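Local coordinates for GDSL-like Lipase (Parabacteroides distasonis, PDB 3P94), which probably hydrolyses ester bonds in lipids such as lysophospholipids, acting as a serine hydrolase of the GDSL-like lipase family, at residues 25-30 against 77-82; 34-39 against 186-191; 119-124 against 158-163. All blocks are in the same frame, centred on the assembly; numbering follows the deposited sequence.

Contact 1: 25-30 against 77-82; sequences VVFMGN and AVVILA
Val79 lays its CB over the centre of the Phe27 ring, 4.0 Å from the ring centroid and only 4° off the normal, a CH-pi contact between two neighbouring parallel strands at the heart of a flavodoxin-like sheet. The two side chains lie side by side and point the same way. Val79 spreads its methyls over the same ring face: CG1 reaches Phe27 CE2, while CG2 also turns back to Val25 CG1 at 3.7 Å. CG1 of Val79 stands anti to the backbone N (chi1 171°), which puts it on the Phe27 CD2-CE2 side. A beta-branched residue suits this place, since its short, forked end lets CB sit over the ring centre with a methyl to each flank of it. On the face bearing Val26, Met28, Val78 and Ile80 no ring takes part across the two strands: Val78 CG2 approaches Met28 CB at 3.8 Å, and the bent selenomethionine chain then leads away toward helix 59-71.

Under these side chains runs the parallel backbone pairing. Val79 is gripped twice by the neighbouring strand, its N giving to Val26 O (2.8 Å) and its O receiving from Met28 N; Ala77 O and Leu81 N carry the pattern further with Val26 N and Met28 O. Farther out, Phe44 and Phe49 meet the Phe27 ring, and Ile199 of helix 185-202 packs on both Phe27 and Val79.

At the C-terminal end of the strands the chain turns into a helix at Asn30, just before Ser31, the probable nucleophile. Asn30 is the N-cap, its OD1 accepting from Ile32 N. A water bridges the strand ends, accepting from Asn30 N; the water oxygen lies 2.7 Å from Asn30 OD1 and 2.8 Å from Leu81 O, and the water donates to both.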
loop_
_atom_site.group_PDB
_atom_site.type_symbol
_atom_site.label_atom_id
_atom_site.label_comp_id
_atom_site.label_asym_id
_atom_site.label_seq_id
_atom_site.Cartn_x
_atom_site.Cartn_y
_atom_site.Cartn_z
ATOM N N VAL A 25 10.679 7.190 -6.527
ATOM C CA VAL A 25 9.388 6.834 -5.942
ATOM C C VAL A 25 9.553 5.577 -5.110
ATOM O O VAL A 25 10.107 4.583 -5.587
ATOM C CB VAL A 25 8.267 6.629 -7.015
ATOM C CG1 VAL A 25 6.942 6.241 -6.364
ATOM C CG2 VAL A 25 8.082 7.859 -7.908
ATOM N N VAL A 26 9.039 5.610 -3.886
ATOM C CA VAL A 26 9.057 4.483 -2.985
ATOM C C VAL A 26 7.636 3.903 -2.924
ATOM O O VAL A 26 6.676 4.658 -2.797
ATOM C CB VAL A 26 9.590 4.906 -1.589
ATOM C CG1 VAL A 26 9.304 3.839 -0.521
ATOM C CG2 VAL A 26 11.086 5.225 -1.655
ATOM N N PHE A 27 7.508 2.581 -3.058
ATOM C CA PHE A 27 6.225 1.884 -2.927
ATOM C C PHE A 27 6.162 1.305 -1.517
ATOM O O PHE A 27 6.915 0.379 -1.188
ATOM C CB PHE A 27 6.053 0.782 -3.999
ATOM C CG PHE A 27 5.549 1.263 -5.347
ATOM C CD1 PHE A 27 6.271 2.185 -6.089
ATOM C CD2 PHE A 27 4.374 0.753 -5.890
ATOM C CE1 PHE A 27 5.796 2.636 -7.321
ATOM C CE2 PHE A 27 3.916 1.175 -7.136
ATOM C CZ PHE A 27 4.635 2.107 -7.849
HETATM N N MSE A 28 5.303 1.894 -0.681
HETATM C CA MSE A 28 5.080 1.480 0.707
HETATM C C MSE A 28 3.830 0.594 0.723
HETATM O O MSE A 28 2.787 0.963 0.160
HETATM C CB MSE A 28 4.948 2.759 1.593
HETATM C CG MSE A 28 4.563 2.521 3.044
HETATM SE SE MSE A 28 5.693 1.186 3.956
HETATM C CE MSE A 28 7.374 1.810 3.574
ATOM N N GLY A 29 3.951 -0.588 1.318
ATOM C CA GLY A 29 2.819 -1.489 1.374
ATOM C C GLY A 29 2.984 -2.777 2.147
ATOM O O GLY A 29 3.952 -2.991 2.889
ATOM N N ASN A 30 1.993 -3.628 1.966
ATOM C CA ASN A 30 1.836 -4.924 2.611
ATOM C C ASN A 30 2.168 -6.071 1.636
ATOM O O ASN A 30 3.061 -5.919 0.796
ATOM C CB ASN A 30 0.406 -5.031 3.148
ATOM C CG ASN A 30 -0.690 -4.707 2.142
ATOM O OD1 ASN A 30 -0.648 -5.084 0.951
ATOM N ND2 ASN A 30 -1.709 -4.020 2.611
ATOM N N ALA A 77 8.308 11.065 -4.333
ATOM C CA ALA A 77 6.965 10.632 -3.945
ATOM C C ALA A 77 6.961 9.271 -3.267
ATOM O O ALA A 77 7.912 8.507 -3.391
ATOM C CB ALA A 77 6.061 10.593 -5.172
ATOM N N VAL A 78 5.879 8.976 -2.548
ATOM C CA VAL A 78 5.643 7.680 -1.919
ATOM C C VAL A 78 4.250 7.202 -2.378
ATOM O O VAL A 78 3.284 7.975 -2.371
ATOM C CB VAL A 78 5.818 7.665 -0.366
ATOM C CG1 VAL A 78 4.876 8.663 0.339
ATOM C CG2 VAL A 78 5.667 6.245 0.204
ATOM N N VAL A 79 4.176 5.944 -2.817
ATOM C CA VAL A 79 2.939 5.305 -3.254
ATOM C C VAL A 79 2.520 4.434 -2.090
ATOM O O VAL A 79 3.267 3.524 -1.716
ATOM C CB VAL A 79 3.125 4.531 -4.589
ATOM C CG1 VAL A 79 1.895 3.691 -4.925
ATOM C CG2 VAL A 79 3.425 5.491 -5.728
ATOM N N ILE A 80 1.364 4.752 -1.462
ATOM C CA ILE A 80 0.923 3.989 -0.300
ATOM C C ILE A 80 -0.303 3.132 -0.633
ATOM O O ILE A 80 -1.336 3.658 -1.029
ATOM C CB ILE A 80 0.643 4.912 0.938
ATOM C CG1 ILE A 80 1.886 5.761 1.315
ATOM C CG2 ILE A 80 0.126 4.087 2.149
ATOM C CD1 ILE A 80 1.604 6.953 2.291
ATOM N N LEU A 81 -0.180 1.821 -0.422
ATOM C CA LEU A 81 -1.266 0.865 -0.556
ATOM C C LEU A 81 -1.281 0.065 0.738
ATOM O O LEU A 81 -0.436 -0.799 0.941
ATOM C CB LEU A 81 -1.135 -0.019 -1.810
ATOM C CG LEU A 81 -2.180 -1.161 -1.953
ATOM C CD1 LEU A 81 -3.608 -0.617 -2.024
ATOM C CD2 LEU A 81 -1.883 -1.989 -3.182
ATOM N N ALA A 82 -2.202 0.419 1.643
ATOM C CA ALA A 82 -2.251 -0.163 2.981
ATOM C C ALA A 82 -3.646 -0.109 3.594
ATOM O O ALA A 82 -4.454 0.734 3.222
ATOM C CB ALA A 82 -1.282 0.598 3.884
HETATM O O HOH W 1 0.397 -3.098 -0.468
#

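Contact 2: 34-39 against 186-191; sequences DGWWPA and EGYKIM
Chi1 of -80° sets Tyr188 CG anti to the carbonyl carbon, and chi2 of -59° turns the ring so that one face meets the indole of Trp36, on the short helix 36-39. The two meet face to face: the phenol ring and the five-membered ring of Trp36 have centroids 4.2 Å apart, with planes inclined at 30°. Tyr188 CD1 comes closest, 3.5 Å from Trp36 CD2, set toward the rim of the indole. The same phenol face also receives the CA of Trp36 in a CH-pi contact, while Ala39 CB touches Tyr188 CD2 at 3.6 Å. Alanine fits here because a single methyl lets the helix come close to the ring.

One turn along, Met191 bends at chi3 and brings its CE to 3.9 Å from Trp36 CZ3; its selenium makes an oblique Met-aromatic contact with the six-membered ring. The large indole thus serves two residues of one helix, and Phe43 and Phe44 pack on it as well. The pairing is almost wholly apolar, yet it ends in a polar anchor: Tyr188 OH hydrogen-bonds to Ile32 O, so the phenol combines stacking with a donor that fixes helix 185-202 to the chain shortly after the probable nucleophile Ser31.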
loop_
_atom_site.group_PDB
_atom_site.type_symbol
_atom_site.label_atom_id
_atom_site.label_comp_id
_atom_site.label_asym_id
_atom_site.label_seq_id
_atom_site.Cartn_x
_atom_site.Cartn_y
_atom_site.Cartn_z
ATOM N N ASP A 34 4.474 -6.500 -1.606
ATOM C CA ASP A 34 5.515 -7.542 -1.458
ATOM C C ASP A 34 5.392 -8.678 -2.526
ATOM O O ASP A 34 6.392 -9.296 -2.888
ATOM C CB ASP A 34 5.500 -8.145 -0.039
ATOM C CG ASP A 34 6.839 -8.674 0.465
ATOM O OD1 ASP A 34 7.839 -8.592 -0.286
ATOM O OD2 ASP A 34 6.898 -9.121 1.624
ATOM N N GLY A 35 4.186 -8.913 -3.037
ATOM C CA GLY A 35 3.940 -9.938 -4.046
ATOM C C GLY A 35 4.187 -9.493 -5.475
ATOM O O GLY A 35 4.143 -10.308 -6.404
ATOM N N TRP A 36 4.452 -8.200 -5.668
ATOM C CA TRP A 36 4.654 -7.623 -6.985
ATOM C C TRP A 36 5.960 -8.100 -7.626
ATOM O O TRP A 36 5.915 -8.489 -8.794
ATOM C CB TRP A 36 4.605 -6.089 -6.931
ATOM C CG TRP A 36 4.082 -5.427 -8.183
ATOM C CD1 TRP A 36 4.265 -5.834 -9.475
ATOM C CD2 TRP A 36 3.304 -4.226 -8.247
ATOM N NE1 TRP A 36 3.609 -4.986 -10.335
ATOM C CE2 TRP A 36 3.006 -3.991 -9.606
ATOM C CE3 TRP A 36 2.772 -3.358 -7.277
ATOM C CZ2 TRP A 36 2.219 -2.903 -10.024
ATOM C CZ3 TRP A 36 2.015 -2.264 -7.690
ATOM C CH2 TRP A 36 1.755 -2.038 -9.045
ATOM N N TRP A 37 7.103 -8.080 -6.892
ATOM C CA TRP A 37 8.398 -8.524 -7.452
ATOM C C TRP A 37 8.343 -10.010 -7.937
ATOM O O TRP A 37 8.699 -10.222 -9.087
ATOM C CB TRP A 37 9.568 -8.304 -6.478
ATOM C CG TRP A 37 10.898 -8.695 -7.060
ATOM C CD1 TRP A 37 11.732 -7.909 -7.794
ATOM C CD2 TRP A 37 11.523 -9.990 -6.989
ATOM N NE1 TRP A 37 12.830 -8.633 -8.201
ATOM C CE2 TRP A 37 12.733 -9.910 -7.713
ATOM C CE3 TRP A 37 11.183 -11.208 -6.372
ATOM C CZ2 TRP A 37 13.596 -11.008 -7.855
ATOM C CZ3 TRP A 37 12.046 -12.283 -6.492
ATOM C CH2 TRP A 37 13.241 -12.178 -7.218
ATOM N N PRO A 38 7.859 -11.026 -7.167
ATOM C CA PRO A 38 7.811 -12.387 -7.725
ATOM C C PRO A 38 6.948 -12.501 -8.995
ATOM O O PRO A 38 7.268 -13.297 -9.870
ATOM C CB PRO A 38 7.248 -13.245 -6.584
ATOM C CG PRO A 38 6.730 -12.318 -5.582
ATOM C CD PRO A 38 7.407 -11.006 -5.753
ATOM N N ALA A 39 5.885 -11.673 -9.113
ATOM C CA ALA A 39 4.999 -11.665 -10.273
ATOM C C ALA A 39 5.655 -10.974 -11.494
ATOM O O ALA A 39 5.461 -11.434 -12.621
ATOM C CB ALA A 39 3.690 -10.964 -9.922
ATOM N N GLU A 186 -2.080 -10.883 -13.933
ATOM C CA GLU A 186 -3.148 -10.181 -14.653
ATOM C C GLU A 186 -3.625 -8.961 -13.851
ATOM O O GLU A 186 -3.820 -7.889 -14.427
ATOM C CB GLU A 186 -4.326 -11.126 -14.943
ATOM C CG GLU A 186 -5.293 -10.593 -15.996
ATOM C CD GLU A 186 -6.407 -11.532 -16.421
ATOM O OE1 GLU A 186 -6.172 -12.761 -16.459
ATOM O OE2 GLU A 186 -7.509 -11.036 -16.746
ATOM N N GLY A 187 -3.772 -9.134 -12.540
ATOM C CA GLY A 187 -4.186 -8.061 -11.651
ATOM C C GLY A 187 -3.109 -7.013 -11.534
ATOM O O GLY A 187 -3.404 -5.824 -11.623
ATOM N N TYR A 188 -1.836 -7.446 -11.395
ATOM C CA TYR A 188 -0.702 -6.515 -11.291
ATOM C C TYR A 188 -0.538 -5.667 -12.547
ATOM O O TYR A 188 -0.112 -4.521 -12.438
ATOM C CB TYR A 188 0.608 -7.255 -10.984
ATOM C CG TYR A 188 0.762 -7.604 -9.520
ATOM C CD1 TYR A 188 0.769 -6.611 -8.542
ATOM C CD2 TYR A 188 0.865 -8.928 -9.107
ATOM C CE1 TYR A 188 0.899 -6.926 -7.191
ATOM C CE2 TYR A 188 1.003 -9.256 -7.758
ATOM C CZ TYR A 188 1.021 -8.250 -6.805
ATOM O OH TYR A 188 1.150 -8.576 -5.477
ATOM N N LYS A 189 -0.877 -6.220 -13.730
ATOM C CA LYS A 189 -0.778 -5.490 -14.994
ATOM C C LYS A 189 -1.845 -4.386 -15.069
ATOM O O LYS A 189 -1.550 -3.298 -15.581
ATOM C CB LYS A 189 -0.844 -6.450 -16.198
ATOM C CG LYS A 189 0.446 -7.277 -16.389
ATOM C CD LYS A 189 1.592 -6.444 -16.996
ATOM C CE LYS A 189 2.967 -6.978 -16.684
ATOM N NZ LYS A 189 4.019 -6.045 -17.165
ATOM N N ILE A 190 -3.058 -4.632 -14.508
ATOM C CA ILE A 190 -4.113 -3.598 -14.423
ATOM C C ILE A 190 -3.584 -2.471 -13.522
ATOM O O ILE A 190 -3.633 -1.295 -13.883
ATOM C CB ILE A 190 -5.474 -4.175 -13.897
ATOM C CG1 ILE A 190 -6.151 -5.067 -14.959
ATOM C CG2 ILE A 190 -6.437 -3.047 -13.418
ATOM C CD1 ILE A 190 -7.279 -5.900 -14.454
HETATM N N MSE A 191 -3.048 -2.852 -12.365
HETATM C CA MSE A 191 -2.491 -1.923 -11.386
HETATM C C MSE A 191 -1.337 -1.101 -11.957
HETATM O O MSE A 191 -1.313 0.118 -11.760
HETATM C CB MSE A 191 -2.026 -2.679 -10.143
HETATM C CG MSE A 191 -3.177 -3.241 -9.323
HETATM SE SE MSE A 191 -2.505 -4.514 -8.037
HETATM C CE MSE A 191 -1.595 -3.343 -6.863
#

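Contact 3: 119-124 against 158-163; sequences FCSVLP and YVDYHS
Tyr161 packs against Ser121, Leu123 and Cys120 in turn from its CB to its tip. CB lies 3.4 Å from Ser121 OG and also touches Leu123 CD1. Farther along the ring, CD2 meets that same methyl at 3.5 Å, for Leu123 points away at its CB but its end returns. CE2 then reaches Cys120 CB at 3.7 Å, and the hydroxyl at the tip comes near Cys120 SG, whose sulfur sits obliquely to the ring. A small, polarisable thiol suits a place against an aromatic surface.

These residues belong to the beta-alpha-beta unit of strand 116-120, helix 137-153 and strand 157-159. The parallel strands are joined by Val159 N to Phe119 O and by Ser121 N to Val159 O (2.8 Å), after which both chains leave the sheet.

Ser121 carries the pairing onward. Its OG, between the backbone N and the carbonyl carbon (chi1 67°), accepts from His162 N at 2.9 Å in the first turn of helix 161-165, and Ser121 CB lies 3.1 Å from Tyr158 OH. Asp160, the N-cap, receives Ser163 N on OD1. Pro124 lays CG over one face of the His162 imidazole, 3.8 Å from the ring centroid, while Val122 O lies at the edge of that ring.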
loop_
_atom_site.group_PDB
_atom_site.type_symbol
_atom_site.label_atom_id
_atom_site.label_comp_id
_atom_site.label_asym_id
_atom_site.label_seq_id
_atom_site.Cartn_x
_atom_site.Cartn_y
_atom_site.Cartn_z
ATOM N N PHE A 119 -1.873 8.173 -2.759
ATOM C CA PHE A 119 -2.673 7.188 -2.044
ATOM C C PHE A 119 -3.351 6.241 -3.014
ATOM O O PHE A 119 -3.875 6.682 -4.040
ATOM C CB PHE A 119 -3.740 7.874 -1.165
ATOM C CG PHE A 119 -3.305 8.200 0.244
ATOM C CD1 PHE A 119 -2.898 7.196 1.113
ATOM C CD2 PHE A 119 -3.364 9.504 0.722
ATOM C CE1 PHE A 119 -2.491 7.501 2.419
ATOM C CE2 PHE A 119 -2.970 9.804 2.034
ATOM C CZ PHE A 119 -2.535 8.802 2.870
ATOM N N CYS A 120 -3.360 4.938 -2.677
ATOM C CA CYS A 120 -4.020 3.908 -3.475
ATOM C C CYS A 120 -5.242 3.397 -2.760
ATOM O O CYS A 120 -5.196 3.146 -1.557
ATOM C CB CYS A 120 -3.068 2.755 -3.779
ATOM S SG CYS A 120 -1.578 3.237 -4.683
ATOM N N SER A 121 -6.306 3.139 -3.531
ATOM C CA SER A 121 -7.518 2.503 -3.033
ATOM C C SER A 121 -7.157 1.127 -2.536
ATOM O O SER A 121 -6.434 0.412 -3.236
ATOM C CB SER A 121 -8.529 2.360 -4.169
ATOM O OG SER A 121 -8.049 1.438 -5.138
ATOM N N VAL A 122 -7.663 0.737 -1.362
ATOM C CA VAL A 122 -7.476 -0.624 -0.860
ATOM C C VAL A 122 -8.172 -1.525 -1.893
ATOM O O VAL A 122 -9.248 -1.168 -2.394
ATOM C CB VAL A 122 -8.021 -0.793 0.588
ATOM C CG1 VAL A 122 -7.912 -2.242 1.061
ATOM C CG2 VAL A 122 -7.292 0.136 1.559
ATOM N N LEU A 123 -7.518 -2.634 -2.280
ATOM C CA LEU A 123 -8.071 -3.536 -3.285
ATOM C C LEU A 123 -9.380 -4.196 -2.800
ATOM O O LEU A 123 -9.572 -4.382 -1.589
ATOM C CB LEU A 123 -7.047 -4.611 -3.669
ATOM C CG LEU A 123 -6.222 -4.376 -4.941
ATOM C CD1 LEU A 123 -5.462 -3.059 -4.897
ATOM C CD2 LEU A 123 -5.249 -5.513 -5.179
ATOM N N PRO A 124 -10.285 -4.564 -3.740
ATOM C CA PRO A 124 -11.499 -5.293 -3.334
ATOM C C PRO A 124 -11.131 -6.621 -2.663
ATOM O O PRO A 124 -10.116 -7.228 -3.004
ATOM C CB PRO A 124 -12.231 -5.539 -4.658
ATOM C CG PRO A 124 -11.604 -4.645 -5.644
ATOM C CD PRO A 124 -10.204 -4.433 -5.211
ATOM N N TYR A 158 -5.089 10.246 -5.989
ATOM C CA TYR A 158 -5.762 9.020 -5.550
ATOM C C TYR A 158 -5.748 8.014 -6.706
ATOM O O TYR A 158 -6.166 8.344 -7.816
ATOM C CB TYR A 158 -7.195 9.309 -5.062
ATOM C CG TYR A 158 -7.958 8.085 -4.585
ATOM C CD1 TYR A 158 -7.702 7.519 -3.338
ATOM C CD2 TYR A 158 -8.981 7.531 -5.358
ATOM C CE1 TYR A 158 -8.416 6.407 -2.887
ATOM C CE2 TYR A 158 -9.712 6.431 -4.911
ATOM C CZ TYR A 158 -9.429 5.876 -3.674
ATOM O OH TYR A 158 -10.166 4.806 -3.229
ATOM N N VAL A 159 -5.215 6.815 -6.457
ATOM C CA VAL A 159 -5.101 5.744 -7.449
ATOM C C VAL A 159 -6.253 4.778 -7.205
ATOM O O VAL A 159 -6.259 4.064 -6.194
ATOM C CB VAL A 159 -3.703 5.059 -7.374
ATOM C CG1 VAL A 159 -3.615 3.850 -8.289
ATOM C CG2 VAL A 159 -2.593 6.044 -7.703
ATOM N N ASP A 160 -7.235 4.765 -8.121
ATOM C CA ASP A 160 -8.411 3.924 -7.954
ATOM C C ASP A 160 -8.257 2.539 -8.612
ATOM O O ASP A 160 -8.867 2.234 -9.656
ATOM C CB ASP A 160 -9.674 4.639 -8.452
ATOM C CG ASP A 160 -10.989 4.018 -7.996
ATOM O OD1 ASP A 160 -10.951 3.013 -7.249
ATOM O OD2 ASP A 160 -12.048 4.553 -8.358
ATOM N N TYR A 161 -7.512 1.664 -7.930
ATOM C CA TYR A 161 -7.395 0.268 -8.347
ATOM C C TYR A 161 -8.733 -0.449 -8.205
ATOM O O TYR A 161 -9.080 -1.285 -9.039
ATOM C CB TYR A 161 -6.393 -0.484 -7.453
ATOM C CG TYR A 161 -4.942 -0.072 -7.500
ATOM C CD1 TYR A 161 -4.313 0.194 -8.711
ATOM C CD2 TYR A 161 -4.152 -0.116 -6.355
ATOM C CE1 TYR A 161 -2.949 0.482 -8.769
ATOM C CE2 TYR A 161 -2.790 0.160 -6.401
ATOM C CZ TYR A 161 -2.191 0.455 -7.611
ATOM O OH TYR A 161 -0.851 0.727 -7.648
ATOM N N HIS A 162 -9.441 -0.162 -7.091
ATOM C CA HIS A 162 -10.686 -0.805 -6.656
ATOM C C HIS A 162 -11.778 -0.803 -7.737
ATOM O O HIS A 162 -12.301 -1.875 -8.043
ATOM C CB HIS A 162 -11.207 -0.148 -5.353
ATOM C CG HIS A 162 -12.297 -0.934 -4.680
ATOM N ND1 HIS A 162 -13.597 -0.924 -5.156
ATOM C CD2 HIS A 162 -12.240 -1.735 -3.587
ATOM C CE1 HIS A 162 -14.285 -1.723 -4.350
ATOM N NE2 HIS A 162 -13.517 -2.227 -3.387
ATOM N N SER A 163 -12.114 0.368 -8.326
ATOM C CA SER A 163 -13.151 0.435 -9.362
ATOM C C SER A 163 -12.776 -0.359 -10.623
ATOM O O SER A 163 -13.659 -0.930 -11.278
ATOM C CB SER A 163 -13.454 1.881 -9.734
ATOM O OG SER A 163 -13.924 2.589 -8.598
#

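Contacts 1 and 3 share one sheet: strands 75-81 and 116-120 are neighbours, with Ile80 O 2.9 Å from Cys120 N, a probable hydrogen bond, and Val79 CG1 3.5 Å from Cys120 SG. Their centres lie about 12 Å apart. Contact 2 sits about 14 Å, centre to centre, from each of the others and rests on both: Phe27 CE2 is 4.0 Å from Trp36 CZ3, Leu81 CD2 is 3.9 Å from Met191 CE, and Met191 O is 3.4 Å from Tyr161 CE1. The probable triad of Ser31, His182 and Asp179 is touched by Asn30 of contact 1, whereas Tyr188 and Leu123 lie near it without touching.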